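Local coordinates for nigritoxine (Vibrio nigripulchritudo, PDB 5M41), which is a bacterial toxin active against crustaceans and insects, built on a new fold, at residues F251-L254 with A255-F258; D375-E378 with G379-G383; N720-T723 with Q724-G727. All coordinates share one frame; numbering follows the deposited sequence.

Contact 1 of 3, residues F251-L254 with A255-F258; sequences FSHL and AKYF
Ser-252 caps the helix 253-264 by turning its hydroxyl onto the backbone of Ala-255, a worked example of the serine N-cap. Its OG accepts from Ala-255 N at 2.8 Å, in a bond nearly straight at hydrogen (166°). The hydroxyl reaches that amide because it lies opposite the backbone N of its own residue (chi1 168°), swung to the side of the carbonyl carbon. The backbone at the helix start also holds Ser-252 CB 3.5 Å from Ala-255 CB, a tight carbon pair. Main-chain bonds then take over: Lys-256 N donates to Ser-252 O, Tyr-257 N to His-253 O and Phe-258 N to Leu-254 O, the last the straightest of the three.

Apolar contact is made one turn apart, where Leu-254 and Phe-258 run side by side. Leu-254 CG and CD1 both come to 3.8 Å from Phe-258 CE2, and Leu-207 of the helix 206-215 packs on both residues. Among charged or polar groups, Lys-256 runs alongside His-253, its NZ placed obliquely to the imidazole and 3.9 Å from ND1. The buried Tyr-257 hydrogen-bonds through OH to Ser-210 OG of the helix 206-215.

The N terminus of the helix is thus closed twice over: Ser-252 OG takes up an amide that has no preceding turn to serve it, while Glu-243 OE1 accepts from Leu-254 N, and this carboxylate would probably be stabilised by the helix dipole.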
ATOM      1  N   PHE A 251      -0.490   6.079  14.614  1.00 37.36           N
ATOM      2  CA  PHE A 251      -0.152   5.276  15.802  1.00 38.31           C
ATOM      3  C   PHE A 251      -0.770   5.891  17.063  1.00 37.07           C
ATOM      4  O   PHE A 251      -0.302   5.642  18.139  1.00 35.23           O
ATOM      5  CB  PHE A 251       1.391   5.061  15.955  1.00 38.75           C
ATOM      6  CG  PHE A 251       2.092   4.688  14.644  1.00 40.61           C
ATOM      7  CD1 PHE A 251       1.921   3.418  14.067  1.00 39.85           C
ATOM      8  CD2 PHE A 251       2.877   5.622  13.970  1.00 40.31           C
ATOM      9  CE1 PHE A 251       2.552   3.083  12.860  1.00 40.50           C
ATOM     10  CE2 PHE A 251       3.501   5.289  12.765  1.00 42.29           C
ATOM     11  CZ  PHE A 251       3.340   4.019  12.219  1.00 41.42           C
ATOM     12  N   SER A 252      -1.812   6.706  16.914  1.00 36.01           N
ATOM     13  CA  SER A 252      -2.451   7.358  18.073  1.00 35.26           C
ATOM     14  C   SER A 252      -2.662   6.409  19.259  1.00 36.78           C
ATOM     15  O   SER A 252      -3.315   5.369  19.120  1.00 36.38           O
ATOM     16  CB  SER A 252      -3.810   7.898  17.657  1.00 35.01           C
ATOM     17  OG  SER A 252      -4.545   8.274  18.802  1.00 33.88           O
ATOM     18  N   HIS A 253      -2.147   6.776  20.427  1.00 36.48           N
ATOM     19  CA  HIS A 253      -2.281   5.927  21.609  1.00 39.73           C
ATOM     20  C   HIS A 253      -3.681   6.007  22.153  1.00 37.72           C
ATOM     21  O   HIS A 253      -4.269   5.003  22.577  1.00 36.01           O
ATOM     22  CB  HIS A 253      -1.204   6.296  22.647  1.00 44.61           C
ATOM     23  CG  HIS A 253       0.199   5.949  22.191  1.00 48.68           C
ATOM     24  ND1 HIS A 253       0.793   4.758  22.486  1.00 53.31           N
ATOM     25  CD2 HIS A 253       1.095   6.641  21.376  1.00 48.89           C
ATOM     26  CE1 HIS A 253       2.012   4.706  21.903  1.00 51.43           C
ATOM     27  NE2 HIS A 253       2.204   5.863  21.239  1.00 51.74           N
ATOM     28  N   LEU A 254      -4.252   7.198  22.080  1.00 36.79           N
ATOM     29  CA  LEU A 254      -5.622   7.392  22.495  1.00 35.99           C
ATOM     30  C   LEU A 254      -6.608   6.681  21.545  1.00 36.43           C
ATOM     31  O   LEU A 254      -7.585   6.082  21.999  1.00 36.80           O
ATOM     32  CB  LEU A 254      -5.908   8.889  22.602  1.00 36.66           C
ATOM     33  CG  LEU A 254      -7.303   9.353  23.005  1.00 38.12           C
ATOM     34  CD1 LEU A 254      -7.643   8.785  24.391  1.00 37.70           C
ATOM     35  CD2 LEU A 254      -7.375  10.872  23.001  1.00 37.03           C
ATOM     36  N   ALA A 255      -6.373   6.729  20.229  1.00 35.89           N
ATOM     37  CA  ALA A 255      -7.204   5.902  19.335  1.00 34.42           C
ATOM     38  C   ALA A 255      -7.113   4.398  19.702  1.00 34.05           C
ATOM     39  O   ALA A 255      -8.121   3.651  19.660  1.00 33.84           O
ATOM     40  CB  ALA A 255      -6.810   6.112  17.881  1.00 33.58           C
ATOM     41  N   LYS A 256      -5.922   3.945  20.060  1.00 33.75           N
ATOM     42  CA  LYS A 256      -5.788   2.546  20.535  1.00 34.98           C
ATOM     43  C   LYS A 256      -6.668   2.311  21.780  1.00 33.69           C
ATOM     44  O   LYS A 256      -7.346   1.297  21.889  1.00 32.33           O
ATOM     45  CB  LYS A 256      -4.325   2.176  20.811  1.00 35.95           C
ATOM     46  CG  LYS A 256      -4.127   0.710  21.227  1.00 39.29           C
ATOM     47  CD  LYS A 256      -2.660   0.333  21.494  1.00 41.83           C
ATOM     48  CE  LYS A 256      -2.126   1.065  22.719  1.00 45.73           C
ATOM     49  NZ  LYS A 256      -0.639   1.111  22.776  1.00 48.59           N
ATOM     50  N   TYR A 257      -6.698   3.271  22.696  1.00 34.24           N
ATOM     51  CA  TYR A 257      -7.519   3.112  23.900  1.00 33.59           C
ATOM     52  C   TYR A 257      -9.025   3.090  23.555  1.00 33.98           C
ATOM     53  O   TYR A 257      -9.769   2.222  24.022  1.00 32.97           O
ATOM     54  CB  TYR A 257      -7.212   4.201  24.948  1.00 33.43           C
ATOM     55  CG  TYR A 257      -8.014   3.996  26.227  1.00 34.19           C
ATOM     56  CD1 TYR A 257      -8.052   2.732  26.840  1.00 33.47           C
ATOM     57  CD2 TYR A 257      -8.740   5.052  26.824  1.00 33.26           C
ATOM     58  CE1 TYR A 257      -8.784   2.526  28.008  1.00 34.21           C
ATOM     59  CE2 TYR A 257      -9.477   4.843  27.988  1.00 32.46           C
ATOM     60  CZ  TYR A 257      -9.488   3.578  28.572  1.00 33.66           C
ATOM     61  OH  TYR A 257     -10.212   3.332  29.714  1.00 33.51           O
ATOM     62  N   PHE A 258      -9.465   4.026  22.712  1.00 32.44           N
ATOM     63  CA  PHE A 258     -10.837   3.986  22.275  1.00 32.56           C
ATOM     64  C   PHE A 258     -11.184   2.669  21.589  1.00 32.97           C
ATOM     65  O   PHE A 258     -12.246   2.120  21.843  1.00 32.29           O
ATOM     66  CB  PHE A 258     -11.135   5.150  21.340  1.00 31.45           C
ATOM     67  CG  PHE A 258     -11.507   6.415  22.058  1.00 31.40           C
ATOM     68  CD1 PHE A 258     -12.680   6.484  22.827  1.00 30.83           C
ATOM     69  CD2 PHE A 258     -10.692   7.541  21.967  1.00 31.29           C
ATOM     70  CE1 PHE A 258     -13.031   7.670  23.482  1.00 30.83           C
ATOM     71  CE2 PHE A 258     -11.044   8.733  22.599  1.00 33.04           C
ATOM     72  CZ  PHE A 258     -12.219   8.800  23.356  1.00 32.50           C
TER

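Contact 2 of 3, residues D375-E378 with G379-G383; sequences DLIE and GFKKG
Gly-379 N donates to Asp-375 O at 2.8 Å, the first of four i to i+4 backbone bonds that carry this last stretch of the helix 373-382. Phe-380 follows, its N bonded to Leu-376 O. Its ring carbon CD2 also comes to 3.1 Å from that same oxygen, which sits obliquely to the ring. With CG opposite its own carbonyl carbon (chi1 -83°), the phenyl group is set beside Leu-376 O and meets Phe-385 edge-to-face. Ala-310 and Ala-311 of the helix 302-319 and Leu-331 of the strand 328-336 also touch it.

Lys-381 N makes the straightest bond of the set, 176° at hydrogen, to Ile-377 O. Its long side chain passes across that of Ile-377, and NZ ends 4.1 Å from Ile-377 CG2. Lys-382 N still donates to Glu-378 O at 3.0 Å, but at a bent 140°, with a second, weak bond to Gly-379 O. Its NZ stands 4.6 Å from Glu-378 OE1, too far for a salt bridge; Glu-378 OE2 makes a long, weak ion pair with Arg-245. Gly-383, at positive phi, completes a Schellman motif, its N taking up Phe-380 O.

Both lysine ammonium groups lie back over the preceding turn, where that of Lys-382 may ease the negative charge of Glu-378 through space.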
ATOM      1  N   ASP A 375      -0.814  15.351  11.022  1.00 41.85           N
ATOM      2  CA  ASP A 375      -0.263  14.149  11.661  1.00 41.79           C
ATOM      3  C   ASP A 375       0.862  13.549  10.832  1.00 41.33           C
ATOM      4  O   ASP A 375       1.852  13.078  11.378  1.00 41.11           O
ATOM      5  CB  ASP A 375      -1.329  13.058  11.841  1.00 40.57           C
ATOM      6  CG  ASP A 375      -2.478  13.485  12.751  1.00 43.51           C
ATOM      7  OD1 ASP A 375      -2.262  14.305  13.661  1.00 44.66           O
ATOM      8  OD2 ASP A 375      -3.602  12.957  12.567  1.00 42.11           O
ATOM      9  N   LEU A 376       0.699  13.541   9.507  1.00 40.21           N
ATOM     10  CA  LEU A 376       1.747  13.016   8.645  1.00 40.95           C
ATOM     11  C   LEU A 376       3.025  13.877   8.706  1.00 42.78           C
ATOM     12  O   LEU A 376       4.127  13.321   8.773  1.00 43.68           O
ATOM     13  CB  LEU A 376       1.242  12.814   7.212  1.00 40.10           C
ATOM     14  CG  LEU A 376       0.648  11.405   7.013  1.00 42.64           C
ATOM     15  CD1 LEU A 376      -0.411  11.015   8.043  1.00 41.14           C
ATOM     16  CD2 LEU A 376       0.161  11.165   5.598  1.00 42.29           C
ATOM     17  N   ILE A 377       2.884  15.207   8.695  1.00 43.33           N
ATOM     18  CA  ILE A 377       4.061  16.096   8.803  1.00 46.67           C
ATOM     19  C   ILE A 377       4.762  15.808  10.135  1.00 47.93           C
ATOM     20  O   ILE A 377       5.965  15.551  10.173  1.00 48.71           O
ATOM     21  CB  ILE A 377       3.673  17.601   8.728  1.00 50.76           C
ATOM     22  CG1 ILE A 377       3.134  17.966   7.340  1.00 49.89           C
ATOM     23  CG2 ILE A 377       4.850  18.512   9.089  1.00 53.17           C
ATOM     24  CD1 ILE A 377       4.036  17.580   6.185  1.00 50.41           C
ATOM     25  N   GLU A 378       3.994  15.806  11.220  1.00 47.56           N
ATOM     26  CA  GLU A 378       4.567  15.574  12.545  1.00 49.70           C
ATOM     27  C   GLU A 378       5.210  14.195  12.611  1.00 46.71           C
ATOM     28  O   GLU A 378       6.293  14.051  13.149  1.00 46.80           O
ATOM     29  CB  GLU A 378       3.525  15.765  13.643  1.00 54.17           C
ATOM     30  CG  GLU A 378       3.155  17.236  13.843  1.00 64.59           C
ATOM     31  CD  GLU A 378       2.008  17.468  14.830  1.00 69.36           C
ATOM     32  OE1 GLU A 378       1.619  16.525  15.561  1.00 71.47           O
ATOM     33  OE2 GLU A 378       1.497  18.615  14.888  1.00 74.96           O
ATOM     34  N   GLY A 379       4.557  13.190  12.034  1.00 42.99           N
ATOM     35  CA  GLY A 379       5.114  11.836  12.005  1.00 41.83           C
ATOM     36  C   GLY A 379       6.447  11.759  11.245  1.00 43.38           C
ATOM     37  O   GLY A 379       7.355  11.029  11.637  1.00 42.21           O
ATOM     38  N   PHE A 380       6.556  12.494  10.146  1.00 44.04           N
ATOM     39  CA  PHE A 380       7.820  12.548   9.415  1.00 47.35           C
ATOM     40  C   PHE A 380       8.912  13.242  10.214  1.00 51.00           C
ATOM     41  O   PHE A 380      10.031  12.742  10.277  1.00 52.72           O
ATOM     42  CB  PHE A 380       7.660  13.195   8.036  1.00 44.90           C
ATOM     43  CG  PHE A 380       7.168  12.243   6.986  1.00 41.69           C
ATOM     44  CD1 PHE A 380       7.956  11.166   6.572  1.00 41.39           C
ATOM     45  CD2 PHE A 380       5.935  12.442   6.384  1.00 39.73           C
ATOM     46  CE1 PHE A 380       7.501  10.287   5.587  1.00 39.65           C
ATOM     47  CE2 PHE A 380       5.478  11.579   5.408  1.00 37.47           C
ATOM     48  CZ  PHE A 380       6.259  10.499   5.012  1.00 38.15           C
ATOM     49  N   LYS A 381       8.577  14.375  10.827  1.00 53.72           N
ATOM     50  CA  LYS A 381       9.482  15.067  11.751  1.00 57.73           C
ATOM     51  C   LYS A 381      10.041  14.143  12.838  1.00 59.47           C
ATOM     52  O   LYS A 381      11.199  14.274  13.228  1.00 59.98           O
ATOM     53  CB  LYS A 381       8.758  16.229  12.440  1.00 61.85           C
ATOM     54  CG  LYS A 381       8.757  17.544  11.684  1.00 66.76           C
ATOM     55  CD  LYS A 381       8.167  18.654  12.551  1.00 70.06           C
ATOM     56  CE  LYS A 381       7.871  19.887  11.713  1.00 73.40           C
ATOM     57  NZ  LYS A 381       6.645  20.575  12.196  1.00 73.98           N
ATOM     58  N   LYS A 382       9.213  13.227  13.340  1.00 55.56           N
ATOM     59  CA  LYS A 382       9.628  12.347  14.430  1.00 56.47           C
ATOM     60  C   LYS A 382      10.296  11.049  13.939  1.00 55.54           C
ATOM     61  O   LYS A 382      10.804  10.264  14.738  1.00 56.88           O
ATOM     62  CB  LYS A 382       8.434  12.031  15.341  1.00 56.82           C
ATOM     63  CG  LYS A 382       8.016  13.166  16.274  1.00 60.67           C
ATOM     64  CD  LYS A 382       6.680  12.843  16.935  1.00 63.95           C
ATOM     65  CE  LYS A 382       6.208  13.934  17.887  1.00 69.76           C
ATOM     66  NZ  LYS A 382       5.643  15.134  17.198  1.00 73.54           N
ATOM     67  N   GLY A 383      10.274  10.812  12.630  1.00 53.24           N
ATOM     68  CA  GLY A 383      10.806   9.566  12.077  1.00 51.54           C
ATOM     69  C   GLY A 383       9.881   8.370  12.262  1.00 49.55           C
ATOM     70  O   GLY A 383      10.319   7.228  12.127  1.00 52.03           O
TER

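Contact 3 of 3, residues N720-T723 with Q724-G727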
ATOM      1  N   ASN A 720       4.965 -32.493 -30.543  1.00 49.98           N
ATOM      2  CA  ASN A 720       5.478 -33.079 -29.312  1.00 51.25           C
ATOM      3  C   ASN A 720       6.063 -32.042 -28.366  1.00 49.28           C
ATOM      4  O   ASN A 720       5.883 -32.144 -27.145  1.00 49.44           O
ATOM      5  CB  ASN A 720       6.482 -34.206 -29.610  1.00 52.03           C
ATOM      6  CG  ASN A 720       5.798 -35.444 -30.177  1.00 55.85           C
ATOM      7  OD1 ASN A 720       4.565 -35.490 -30.248  1.00 53.85           O
ATOM      8  ND2 ASN A 720       6.588 -36.453 -30.585  1.00 55.12           N
ATOM      9  N   TYR A 721       6.731 -31.039 -28.926  1.00 47.75           N
ATOM     10  CA  TYR A 721       7.344 -29.986 -28.115  1.00 47.87           C
ATOM     11  C   TYR A 721       6.263 -29.204 -27.388  1.00 46.07           C
ATOM     12  O   TYR A 721       6.377 -28.972 -26.180  1.00 46.41           O
ATOM     13  CB  TYR A 721       8.233 -29.049 -28.949  1.00 49.41           C
ATOM     14  CG  TYR A 721       9.324 -29.738 -29.766  1.00 53.24           C
ATOM     15  CD1 TYR A 721       9.941 -30.915 -29.315  1.00 55.71           C
ATOM     16  CD2 TYR A 721       9.739 -29.197 -30.985  1.00 53.96           C
ATOM     17  CE1 TYR A 721      10.936 -31.538 -30.070  1.00 59.19           C
ATOM     18  CE2 TYR A 721      10.734 -29.804 -31.748  1.00 56.93           C
ATOM     19  CZ  TYR A 721      11.328 -30.969 -31.286  1.00 60.28           C
ATOM     20  OH  TYR A 721      12.299 -31.569 -32.054  1.00 63.85           O
ATOM     21  N   MET A 722       5.200 -28.851 -28.116  1.00 44.58           N
ATOM     22  CA  MET A 722       4.052 -28.128 -27.544  1.00 43.96           C
ATOM     23  C   MET A 722       3.322 -28.923 -26.441  1.00 44.71           C
ATOM     24  O   MET A 722       3.072 -28.393 -25.359  1.00 42.61           O
ATOM     25  CB  MET A 722       3.076 -27.687 -28.647  1.00 42.39           C
ATOM     26  CG  MET A 722       1.864 -26.917 -28.126  1.00 44.23           C
ATOM     27  SD  MET A 722       2.282 -25.443 -27.142  1.00 45.77           S
ATOM     28  CE  MET A 722       2.459 -24.256 -28.474  1.00 41.06           C
ATOM     29  N   THR A 723       3.007 -30.199 -26.698  1.00 46.10           N
ATOM     30  CA  THR A 723       2.296 -31.019 -25.704  1.00 48.20           C
ATOM     31  C   THR A 723       3.163 -31.250 -24.468  1.00 47.53           C
ATOM     32  O   THR A 723       2.648 -31.294 -23.336  1.00 49.82           O
ATOM     33  CB  THR A 723       1.858 -32.401 -26.266  1.00 49.74           C
ATOM     34  OG1 THR A 723       3.007 -33.107 -26.735  1.00 52.97           O
ATOM     35  CG2 THR A 723       0.838 -32.263 -27.409  1.00 48.69           C
ATOM     36  N   GLN A 724       4.473 -31.417 -24.674  1.00 46.52           N
ATOM     37  CA  GLN A 724       5.411 -31.583 -23.546  1.00 47.06           C
ATOM     38  C   GLN A 724       5.419 -30.316 -22.690  1.00 44.48           C
ATOM     39  O   GLN A 724       5.254 -30.363 -21.466  1.00 45.16           O
ATOM     40  CB  GLN A 724       6.837 -31.908 -24.038  1.00 48.02           C
ATOM     41  CG  GLN A 724       7.798 -32.270 -22.906  1.00 50.70           C
ATOM     42  CD  GLN A 724       9.277 -32.214 -23.310  1.00 54.47           C
ATOM     43  OE1 GLN A 724       9.613 -32.013 -24.480  1.00 55.30           O
ATOM     44  NE2 GLN A 724      10.167 -32.368 -22.326  1.00 53.64           N
ATOM     45  N   LEU A 725       5.587 -29.180 -23.355  1.00 43.04           N
ATOM     46  CA  LEU A 725       5.612 -27.870 -22.692  1.00 44.72           C
ATOM     47  C   LEU A 725       4.361 -27.612 -21.858  1.00 43.53           C
ATOM     48  O   LEU A 725       4.457 -27.282 -20.672  1.00 44.39           O
ATOM     49  CB  LEU A 725       5.759 -26.746 -23.723  1.00 44.28           C
ATOM     50  CG  LEU A 725       5.629 -25.303 -23.206  1.00 45.34           C
ATOM     51  CD1 LEU A 725       6.783 -24.953 -22.271  1.00 44.89           C
ATOM     52  CD2 LEU A 725       5.647 -24.354 -24.391  1.00 45.74           C
ATOM     53  N   MET A 726       3.200 -27.743 -22.489  1.00 42.53           N
ATOM     54  CA  MET A 726       1.923 -27.477 -21.816  1.00 43.27           C
ATOM     55  C   MET A 726       1.639 -28.485 -20.710  1.00 42.48           C
ATOM     56  O   MET A 726       1.139 -28.116 -19.662  1.00 43.46           O
ATOM     57  CB  MET A 726       0.758 -27.413 -22.809  1.00 43.13           C
ATOM     58  CG  MET A 726       0.861 -26.294 -23.831  1.00 45.18           C
ATOM     59  SD  MET A 726       0.955 -24.656 -23.069  1.00 52.45           S
ATOM     60  CE  MET A 726      -0.728 -24.102 -23.224  1.00 47.79           C
ATOM     61  N   GLY A 727       1.950 -29.749 -20.954  1.00 43.25           N
ATOM     62  CA  GLY A 727       1.812 -30.794 -19.948  1.00 43.19           C
ATOM     63  C   GLY A 727       2.512 -30.393 -18.672  1.00 45.74           C
ATOM     64  O   GLY A 727       1.938 -30.513 -17.572  1.00 45.31           O
TER
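Asn-720 lies near the start of the alpha-helix 719-731, and its O takes two donors. Gln-724 N bonds to it at 2.9 Å in the regular i to i+4 manner, and Thr-723 OG1 donates to it at 3.1 Å from above the carbonyl plane; the two come from the same face. Next, Tyr-721 O accepts from Leu-725 N, while the phenol ring leads out to Ile-645, Pro-646 and Ile-649. Leu-725 itself turns to Phe-606 and Leu-607 of the helix 603-614.

Met-722 supplies the main side-chain contact of these turns. Its chain leaves with CG opposite the backbone N (chi1 -179°) and bends at the next two bonds, which lays SD alongside Met-726, 3.7 Å from its CG. Leu-725 CD2 is more distant from the sulfur. Both methionines pack on Phe-670 of the helix 667-676, and Met-722 also meets Phe-651 of the strand 649-652. Met-726 N bonds to Met-722 O in a nearly straight line (173°).

At Thr-723, the side-chain oxygen sits between the backbone N and the carbonyl carbon (chi1 58°), the setting that directs it back to Asn-720 O, with a weak second bond to Thr-719 O. Its own carbonyl oxygen, Thr-723 O, receives Gly-727 N at 2.9 Å.

From the N terminus, the chain meets the three contacts in series; none nests within or crosses another, and because each joins adjoining segments, each closes only helical turns. Contact 1 starts the helix 253-264 and ties it to the helices 22-30, 206-215 and 240-245. Contact 2 ends the helix 373-382 against the helix 302-319 and the strand 328-336. Their centres lie about 17 Å apart, and Phe-385, just beyond contact 2, touches both Phe-251 and Phe-380. Contact 3, with its centre about 56 Å from that of contact 2 and across the chain's centre, joins the helix 719-731 to the helices 603-614 and 667-676 and the strand 649-652.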